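Local coordinates for protein rhamnogalacturonan endolyase YesW (Bacillus subtilis, PDB 2Z8S) that cleaves the rhamnogalacturonan backbone of plant cell-wall pectin by endo-type elimination, releasing unsaturated oligosaccharides, and needs calcium or manganese for activity, at residues 193-198 with 229-234; 365-370 with 415-420; 469-474 with 485-490. All coordinates share one frame; numbering follows the deposited sequence.

Overall arrangement
Propeller strands are joined here in two ways. Contact 1 pairs the two middle strands of one blade and contact 3 the strands of a hairpin in another, so in both the backbone hydrogen bonds set the register. Contact 2 instead joins the edge strands of two separate sheets, 366-369 and 417-419, with no hydrogen bond between the segments, largely by packing H367 and A365 on the backbone of 416-418. Contacts 1 and 2 are buried, whereas contact 3 is only partly so and is richer in exposed polar groups. No strand is shared. Contact 1 lies across the centre of the chain from the other two, while the nearest atoms of contacts 2 and 3 are about 7 Å apart.

Contact 1: 193-198 with 229-234; sequences EVAMKT and EYLTVF. With CA (calcium ion), chain L.
Strands 193-198 and 230-234 pair antiparallel as the two middle strands of a four-stranded beta-propeller blade, in register from V194 opposite F234 to T198 opposite Y230. Six backbone hydrogen bonds join them, two for each of the pairs V194–F234, M196–T232 and T198–Y230; A195–V233 and K197–L231 are the non-hydrogen-bonded pairs in between. On the face bearing M196, T198, T232 and F234, the F234 ring gathers contacts from three side chains. T232 CG2 sits over its centre, M196 CE comes in obliquely 3.7 Å from F234 CD2, and T198 CG2 meets the ring edge. The A195, V233 and L231 side turns to strands 281-286 and 293-300.

The ends carry charge. E193 CB rests on V233 CG1 at 3.6 Å, while its carboxylate swings off to grip a calcium ion through OE1 (2.2 Å) and OE2 (2.4 Å), alongside D185, D187, D189 and the carbonyl of K191; OE1 also accepts from L186 N. At the other end K197, with CG anti to the backbone N (chi1 -172°), stays extended until its last bend and brings NZ to E229 OE2 at 2.8 Å, from above the carboxylate plane. E229, buried like K197, also pairs with R251 through OE2 and R286 through OE1. On the F234 face, T198 OG1 and T232 OG1 share a hydrogen bond of 2.6 Å, and T232 OG1 has a second hydroxyl partner in T244 OG1.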
loop_
_atom_site.group_PDB
_atom_site.type_symbol
_atom_site.label_atom_id
_atom_site.label_comp_id
_atom_site.label_asym_id
_atom_site.label_seq_id
_atom_site.Cartn_x
_atom_site.Cartn_y
_atom_site.Cartn_z
ATOM N N GLU A 193 -5.242 -2.578 -14.268
ATOM C CA GLU A 193 -6.018 -1.368 -14.478
ATOM C C GLU A 193 -5.865 -0.410 -13.311
ATOM O O GLU A 193 -5.431 -0.792 -12.226
ATOM C CB GLU A 193 -7.490 -1.647 -14.784
ATOM C CG GLU A 193 -8.016 -2.989 -14.363
ATOM C CD GLU A 193 -7.623 -4.106 -15.315
ATOM O OE1 GLU A 193 -7.596 -5.264 -14.846
ATOM O OE2 GLU A 193 -7.321 -3.844 -16.510
ATOM N N VAL A 194 -6.189 0.847 -13.570
ATOM C CA VAL A 194 -6.185 1.879 -12.561
ATOM C C VAL A 194 -7.642 2.282 -12.332
ATOM O O VAL A 194 -8.289 2.834 -13.216
ATOM C CB VAL A 194 -5.384 3.091 -13.052
ATOM C CG1 VAL A 194 -5.329 4.160 -11.983
ATOM C CG2 VAL A 194 -3.987 2.678 -13.458
ATOM N N ALA A 195 -8.185 1.987 -11.165
ATOM C CA ALA A 195 -9.560 2.380 -10.885
ATOM C C ALA A 195 -9.614 3.412 -9.777
ATOM O O ALA A 195 -8.910 3.301 -8.774
ATOM C CB ALA A 195 -10.395 1.168 -10.533
ATOM N N MET A 196 -10.438 4.430 -9.964
ATOM C CA MET A 196 -10.619 5.445 -8.939
ATOM C C MET A 196 -11.916 6.219 -9.160
ATOM O O MET A 196 -12.587 6.054 -10.181
ATOM C CB MET A 196 -9.420 6.395 -8.894
ATOM C CG MET A 196 -9.401 7.416 -9.993
ATOM S SD MET A 196 -7.735 7.967 -10.379
ATOM C CE MET A 196 -7.243 6.752 -11.577
ATOM N N LYS A 197 -12.261 7.055 -8.185
ATOM C CA LYS A 197 -13.415 7.919 -8.290
ATOM C C LYS A 197 -13.079 9.033 -9.263
ATOM O O LYS A 197 -12.020 9.648 -9.172
ATOM C CB LYS A 197 -13.768 8.490 -6.919
ATOM C CG LYS A 197 -15.065 9.257 -6.839
ATOM C CD LYS A 197 -15.469 9.412 -5.384
ATOM C CE LYS A 197 -16.749 10.185 -5.245
ATOM N NZ LYS A 197 -16.598 11.567 -5.753
ATOM N N THR A 198 -13.977 9.266 -10.212
ATOM C CA THR A 198 -13.795 10.337 -11.171
ATOM C C THR A 198 -15.041 11.210 -11.200
ATOM O O THR A 198 -16.044 10.927 -10.528
ATOM C CB THR A 198 -13.494 9.794 -12.571
ATOM O OG1 THR A 198 -14.509 8.859 -12.931
ATOM C CG2 THR A 198 -12.162 9.078 -12.603
ATOM N N GLU A 229 -21.044 11.549 -9.631
ATOM C CA GLU A 229 -19.813 11.027 -9.108
ATOM C C GLU A 229 -19.607 9.722 -9.829
ATOM O O GLU A 229 -20.518 8.898 -9.920
ATOM C CB GLU A 229 -19.930 10.779 -7.608
ATOM C CG GLU A 229 -20.065 12.044 -6.783
ATOM C CD GLU A 229 -19.798 11.823 -5.309
ATOM O OE1 GLU A 229 -20.407 10.912 -4.713
ATOM O OE2 GLU A 229 -18.982 12.577 -4.741
ATOM N N TYR A 230 -18.408 9.533 -10.358
ATOM C CA TYR A 230 -18.153 8.351 -11.137
ATOM C C TYR A 230 -17.083 7.474 -10.537
ATOM O O TYR A 230 -16.296 7.896 -9.694
ATOM C CB TYR A 230 -17.753 8.716 -12.559
ATOM C CG TYR A 230 -18.638 9.718 -13.234
ATOM C CD1 TYR A 230 -19.987 9.458 -13.456
ATOM C CD2 TYR A 230 -18.113 10.919 -13.687
ATOM C CE1 TYR A 230 -20.795 10.381 -14.099
ATOM C CE2 TYR A 230 -18.903 11.851 -14.326
ATOM C CZ TYR A 230 -20.241 11.578 -14.530
ATOM O OH TYR A 230 -21.010 12.516 -15.161
ATOM N N LEU A 231 -17.092 6.229 -10.989
ATOM C CA LEU A 231 -16.022 5.304 -10.763
ATOM C C LEU A 231 -15.531 4.926 -12.147
ATOM O O LEU A 231 -16.284 4.385 -12.954
ATOM C CB LEU A 231 -16.540 4.083 -9.996
ATOM C CG LEU A 231 -15.643 2.867 -9.774
ATOM C CD1 LEU A 231 -14.207 3.250 -9.479
ATOM C CD2 LEU A 231 -16.202 2.027 -8.659
ATOM N N THR A 232 -14.276 5.238 -12.434
ATOM C CA THR A 232 -13.689 4.826 -13.689
ATOM C C THR A 232 -12.605 3.768 -13.497
ATOM O O THR A 232 -11.707 3.930 -12.685
ATOM C CB THR A 232 -13.156 6.018 -14.478
ATOM O OG1 THR A 232 -14.234 6.925 -14.713
ATOM C CG2 THR A 232 -12.608 5.573 -15.822
ATOM N N VAL A 233 -12.733 2.662 -14.225
ATOM C CA VAL A 233 -11.622 1.765 -14.429
ATOM C C VAL A 233 -10.897 2.297 -15.660
ATOM O O VAL A 233 -11.492 2.508 -16.716
ATOM C CB VAL A 233 -12.091 0.313 -14.616
ATOM C CG1 VAL A 233 -10.916 -0.602 -14.850
ATOM C CG2 VAL A 233 -12.891 -0.155 -13.395
ATOM N N PHE A 234 -9.616 2.582 -15.506
ATOM C CA PHE A 234 -8.807 3.008 -16.633
ATOM C C PHE A 234 -7.913 1.866 -17.107
ATOM O O PHE A 234 -7.469 1.034 -16.315
ATOM C CB PHE A 234 -7.917 4.186 -16.257
ATOM C CG PHE A 234 -8.657 5.454 -15.966
ATOM C CD1 PHE A 234 -8.967 6.345 -16.985
ATOM C CD2 PHE A 234 -8.990 5.788 -14.670
ATOM C CE1 PHE A 234 -9.628 7.523 -16.718
ATOM C CE2 PHE A 234 -9.633 6.966 -14.395
ATOM C CZ PHE A 234 -9.958 7.836 -15.422
HETATM CA CA CA L . -6.164 -5.928 -16.318
#

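Contact 2: 365-370 with 415-420; sequences ALHTGD and RGMAAD. With CA (calcium ion), chain M; CA (calcium ion), chain K; ADA (alpha-D-galactopyranuronic acid), chain C.
H367 lays one face of its imidazole against the backbone of M417 and A418. The CA of M417 is 3.9 Å from the ring centroid and 27° off the ring normal, a CH-pi contact set toward the rim, while A418 N stands over the ring centre. M417 reaches back with its sulfur: SD lies obliquely to the same ring, 3.4 Å from H367 NE2. At the base of the side chain, H367 CB and A418 CB touch at 3.7 Å, and two residues earlier A365 CB packs on G416 N at 3.5 Å, against a glycine with no side chain to intervene.

The ring is placed by its first torsion, which sets CG beside the backbone N (chi1 -66°) and carries the imidazole across to the other strand. H563 meets it from elsewhere with its own ring turned almost perpendicular. Each strand is held from its own sheet, H367 bonding through its backbone to F381 and M417 to W431, so two neighbouring blades of the beta-propeller meet here at their edge strands.

Farther out lie binding sites. R415, at the start of 415-420, directs NE (2.8 Å) and NH2 (3.0 Å) at the single carboxylate oxygen O6B of the bound galacturonate, which lies near the guanidinium plane; R415 NH1 is held by T452 O, and T497 and K498 also bind the sugar. At the far end D370 OD1 and D420 OD1 bind separate calcium ions, 2.3 and 2.2 Å away, each also bound by carbonyls of the following loop (R375 and G377; Y425 and G427) and by E379 or E429. With no hydrogen bond between the segments, the blades are matched here by shape and ring contact, while the charged side chains at the ends serve sugar and metal.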
loop_
_atom_site.group_PDB
_atom_site.type_symbol
_atom_site.label_atom_id
_atom_site.label_comp_id
_atom_site.label_asym_id
_atom_site.label_seq_id
_atom_site.Cartn_x
_atom_site.Cartn_y
_atom_site.Cartn_z
ATOM N N ALA A 365 -4.515 4.673 12.741
ATOM C CA ALA A 365 -3.570 3.632 12.351
ATOM C C ALA A 365 -4.138 2.235 12.589
ATOM O O ALA A 365 -4.765 1.974 13.613
ATOM C CB ALA A 365 -2.261 3.816 13.088
ATOM N N LEU A 366 -3.917 1.345 11.631
ATOM C CA LEU A 366 -4.448 -0.010 11.707
ATOM C C LEU A 366 -3.398 -1.012 11.234
ATOM O O LEU A 366 -2.674 -0.767 10.259
ATOM C CB LEU A 366 -5.710 -0.114 10.858
ATOM C CG LEU A 366 -6.559 -1.379 10.848
ATOM C CD1 LEU A 366 -7.195 -1.627 12.188
ATOM C CD2 LEU A 366 -7.625 -1.223 9.794
ATOM N N HIS A 367 -3.301 -2.131 11.944
ATOM C CA HIS A 367 -2.315 -3.155 11.625
ATOM C C HIS A 367 -2.918 -4.532 11.760
ATOM O O HIS A 367 -3.286 -4.960 12.855
ATOM C CB HIS A 367 -1.087 -3.018 12.511
ATOM C CG HIS A 367 -0.319 -1.767 12.262
ATOM N ND1 HIS A 367 -0.675 -0.558 12.818
ATOM C CD2 HIS A 367 0.776 -1.529 11.506
ATOM C CE1 HIS A 367 0.169 0.373 12.414
ATOM N NE2 HIS A 367 1.066 -0.193 11.627
ATOM N N THR A 368 -3.026 -5.209 10.626
ATOM C CA THR A 368 -3.576 -6.546 10.575
ATOM C C THR A 368 -2.522 -7.467 10.015
ATOM O O THR A 368 -1.998 -7.238 8.917
ATOM C CB THR A 368 -4.791 -6.595 9.664
ATOM O OG1 THR A 368 -5.730 -5.618 10.104
ATOM C CG2 THR A 368 -5.436 -7.977 9.681
ATOM N N GLY A 369 -2.221 -8.508 10.782
ATOM C CA GLY A 369 -1.258 -9.531 10.387
ATOM C C GLY A 369 -1.148 -10.592 11.460
ATOM O O GLY A 369 -1.913 -10.603 12.432
ATOM N N ASP A 370 -0.202 -11.502 11.286
ATOM C CA ASP A 370 0.002 -12.516 12.297
ATOM C C ASP A 370 0.886 -11.880 13.340
ATOM O O ASP A 370 2.104 -12.055 13.355
ATOM C CB ASP A 370 0.593 -13.799 11.716
ATOM C CG ASP A 370 0.378 -14.999 12.624
ATOM O OD1 ASP A 370 -0.508 -14.935 13.504
ATOM O OD2 ASP A 370 1.096 -16.013 12.460
ATOM N N ARG A 415 -1.280 7.452 16.561
ATOM C CA ARG A 415 -0.375 6.564 15.816
ATOM C C ARG A 415 -0.191 5.244 16.536
ATOM O O ARG A 415 -0.124 5.203 17.766
ATOM C CB ARG A 415 1.007 7.194 15.616
ATOM C CG ARG A 415 1.029 8.506 14.875
ATOM C CD ARG A 415 0.623 8.347 13.424
ATOM N NE ARG A 415 1.036 9.527 12.683
ATOM C CZ ARG A 415 2.268 9.726 12.216
ATOM N NH1 ARG A 415 3.209 8.803 12.402
ATOM N NH2 ARG A 415 2.557 10.846 11.551
ATOM N N GLY A 416 -0.095 4.172 15.759
ATOM C CA GLY A 416 0.119 2.836 16.291
ATOM C C GLY A 416 0.973 2.079 15.307
ATOM O O GLY A 416 0.941 2.354 14.110
ATOM N N MET A 417 1.755 1.140 15.816
ATOM C CA MET A 417 2.613 0.323 14.980
ATOM C C MET A 417 2.655 -1.099 15.494
ATOM O O MET A 417 2.717 -1.332 16.699
ATOM C CB MET A 417 4.026 0.884 14.943
ATOM C CG MET A 417 4.377 1.655 13.675
ATOM S SD MET A 417 4.312 0.636 12.184
ATOM C CE MET A 417 5.737 -0.434 12.421
ATOM N N ALA A 418 2.587 -2.047 14.564
ATOM C CA ALA A 418 2.895 -3.435 14.862
ATOM C C ALA A 418 4.137 -3.821 14.074
ATOM O O ALA A 418 4.289 -3.424 12.919
ATOM C CB ALA A 418 1.727 -4.330 14.513
ATOM N N ALA A 419 5.046 -4.550 14.706
ATOM C CA ALA A 419 6.195 -5.126 14.007
ATOM C C ALA A 419 7.086 -5.881 14.966
ATOM O O ALA A 419 7.252 -5.500 16.137
ATOM C CB ALA A 419 6.993 -4.072 13.249
ATOM N N ASP A 420 7.640 -6.979 14.457
ATOM C CA ASP A 420 8.602 -7.754 15.193
ATOM C C ASP A 420 9.857 -6.905 15.238
ATOM O O ASP A 420 10.592 -6.800 14.263
ATOM C CB ASP A 420 8.853 -9.072 14.491
ATOM C CG ASP A 420 9.494 -10.109 15.395
ATOM O OD1 ASP A 420 9.843 -9.786 16.553
ATOM O OD2 ASP A 420 9.641 -11.267 14.944
HETATM CA CA CA M . 8.994 -10.228 18.577
HETATM CA CA CA K . -1.712 -15.208 15.418
HETATM C C1 ADA C . -3.847 13.834 12.184
HETATM C C2 ADA C . -4.044 14.134 13.681
HETATM C C3 ADA C . -2.789 14.851 14.251
HETATM C C4 ADA C . -1.508 14.086 13.883
HETATM C C5 ADA C . -1.467 13.933 12.370
HETATM C C6 ADA C . -0.204 13.208 11.984
HETATM O O2 ADA C . -5.202 14.959 13.861
HETATM O O3 ADA C . -2.878 15.018 15.671
HETATM O O4 ADA C . -1.516 12.777 14.467
HETATM O O5 ADA C . -2.610 13.146 11.956
HETATM O O6B ADA C . -0.152 11.978 12.194
HETATM O O6A ADA C . 0.702 13.896 11.483
#

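Contact 3: 469-474 with 485-490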
loop_
_atom_site.group_PDB
_atom_site.type_symbol
_atom_site.label_atom_id
_atom_site.label_comp_id
_atom_site.label_asym_id
_atom_site.label_seq_id
_atom_site.Cartn_x
_atom_site.Cartn_y
_atom_site.Cartn_z
ATOM N N SER A 469 9.325 9.653 7.358
ATOM C CA SER A 469 9.943 10.740 6.606
ATOM C C SER A 469 10.815 10.166 5.489
ATOM O O SER A 469 10.361 9.322 4.712
ATOM C CB SER A 469 10.727 11.656 7.552
ATOM O OG SER A 469 11.130 12.844 6.908
ATOM N N ASN A 470 12.060 10.609 5.405
ATOM C CA ASN A 470 12.991 10.045 4.451
ATOM C C ASN A 470 13.946 9.118 5.186
ATOM O O ASN A 470 15.089 8.912 4.767
ATOM C CB ASN A 470 13.740 11.152 3.691
ATOM C CG ASN A 470 14.543 12.082 4.609
ATOM O OD1 ASN A 470 14.231 12.251 5.790
ATOM N ND2 ASN A 470 15.581 12.694 4.054
ATOM N N ARG A 471 13.463 8.553 6.286
ATOM C CA ARG A 471 14.296 7.743 7.150
ATOM C C ARG A 471 13.796 6.322 7.277
ATOM O O ARG A 471 12.592 6.067 7.320
ATOM C CB ARG A 471 14.389 8.347 8.552
ATOM C CG ARG A 471 14.955 9.764 8.619
ATOM C CD ARG A 471 15.096 10.231 10.063
ATOM N NE ARG A 471 14.088 9.631 10.948
ATOM C CZ ARG A 471 12.856 10.108 11.142
ATOM N NH1 ARG A 471 12.454 11.209 10.502
ATOM N NH2 ARG A 471 12.023 9.474 11.973
ATOM N N ILE A 472 14.754 5.405 7.337
ATOM C CA ILE A 472 14.502 4.059 7.785
ATOM C C ILE A 472 15.303 3.875 9.062
ATOM O O ILE A 472 16.509 4.108 9.087
ATOM C CB ILE A 472 14.905 3.015 6.729
ATOM C CG1 ILE A 472 13.990 3.128 5.501
ATOM C CG2 ILE A 472 14.847 1.620 7.329
ATOM C CD1 ILE A 472 14.577 2.581 4.244
ATOM N N ASP A 473 14.620 3.491 10.128
ATOM C CA ASP A 473 15.268 3.288 11.407
ATOM C C ASP A 473 15.176 1.827 11.826
ATOM O O ASP A 473 14.335 1.071 11.333
ATOM C CB ASP A 473 14.654 4.189 12.487
ATOM C CG ASP A 473 14.833 5.679 12.201
ATOM O OD1 ASP A 473 15.911 6.090 11.722
ATOM O OD2 ASP A 473 13.879 6.445 12.468
ATOM N N LYS A 474 16.061 1.435 12.732
ATOM C CA LYS A 474 16.062 0.090 13.280
ATOM C C LYS A 474 15.926 0.210 14.794
ATOM O O LYS A 474 16.534 1.081 15.415
ATOM C CB LYS A 474 17.360 -0.619 12.899
ATOM C CG LYS A 474 17.659 -1.888 13.669
ATOM C CD LYS A 474 17.078 -3.098 12.988
ATOM C CE LYS A 474 17.844 -4.346 13.368
ATOM N NZ LYS A 474 17.401 -5.467 12.513
ATOM N N MET A 485 19.092 3.909 9.946
ATOM C CA MET A 485 19.724 3.071 8.934
ATOM C C MET A 485 19.877 3.815 7.618
ATOM O O MET A 485 20.887 3.672 6.919
ATOM C CB MET A 485 18.916 1.810 8.729
ATOM C CG MET A 485 19.127 0.793 9.811
ATOM S SD MET A 485 18.666 -0.806 9.168
ATOM C CE MET A 485 20.088 -1.789 9.654
ATOM N N LEU A 486 18.878 4.616 7.281
ATOM C CA LEU A 486 18.955 5.410 6.077
ATOM C C LEU A 486 18.242 6.729 6.234
ATOM O O LEU A 486 17.115 6.778 6.746
ATOM C CB LEU A 486 18.364 4.655 4.894
ATOM C CG LEU A 486 18.296 5.416 3.568
ATOM C CD1 LEU A 486 19.606 5.287 2.765
ATOM C CD2 LEU A 486 17.101 4.899 2.766
ATOM N N THR A 487 18.927 7.787 5.803
ATOM C CA THR A 487 18.316 9.074 5.544
ATOM C C THR A 487 18.492 9.361 4.062
ATOM O O THR A 487 19.613 9.564 3.590
ATOM C CB THR A 487 18.952 10.186 6.394
ATOM O OG1 THR A 487 18.803 9.855 7.780
ATOM C CG2 THR A 487 18.273 11.524 6.123
ATOM N N ALA A 488 17.385 9.355 3.329
ATOM C CA ALA A 488 17.426 9.564 1.891
ATOM C C ALA A 488 17.515 11.050 1.580
ATOM O O ALA A 488 16.501 11.744 1.511
ATOM C CB ALA A 488 16.217 8.938 1.230
ATOM N N SER A 489 18.734 11.542 1.403
ATOM C CA SER A 489 18.939 12.973 1.247
ATOM C C SER A 489 18.616 13.499 -0.140
ATOM O O SER A 489 19.126 12.998 -1.147
ATOM C CB SER A 489 20.346 13.372 1.656
ATOM O OG SER A 489 20.324 13.816 2.997
ATOM N N GLY A 490 17.776 14.532 -0.178
ATOM C CA GLY A 490 17.328 15.123 -1.441
ATOM C C GLY A 490 15.967 14.562 -1.810
ATOM O O GLY A 490 15.298 15.073 -2.717
#
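I472 and L486 face each other across a beta hairpin, strands 471-476 and 481-487, at the edge of a four-stranded sheet of the propeller. Backbone hydrogen bonds come first. I472 O takes two donors, M485 N at 2.7 Å and L486 N at 3.0 Å, both in its carbonyl plane; with M485 and L486 opposite one residue, this is a classic beta bulge. I472 N returns a bond to L486 O at 2.8 Å, and beyond the strand ends A488 N meets N470 O at 2.7 Å, nearly straight.

One side chain joins this backbone network. N470 holds CG between its backbone N and carbonyl carbon (chi1 59°), which brings ND2 to A488 O at 2.9 Å; the oxygen lies in the plane of the amide, yet the donor stands 66° above the carbonyl plane. Replacing it with a leucine would probably leave A488 O without the amide donor that reaches it from 469-474, with A488 still held through its N.

Among apolar contacts, I472 CD1 touches L486 CD2 at 3.7 Å on the side covered by V515 and W517, and K474 CB meets M485 CG at 3.8 Å.

Charges lie along 471-474. R471 NE and D473 OD2 form a salt bridge at 3.5 Å, and K474 NZ leaves for D461, D459 and E465. The aspartates D459 and D461 are calcium ligands, so the lysine probably tempers the negative charge gathered at that metal site while its CB packs against M485.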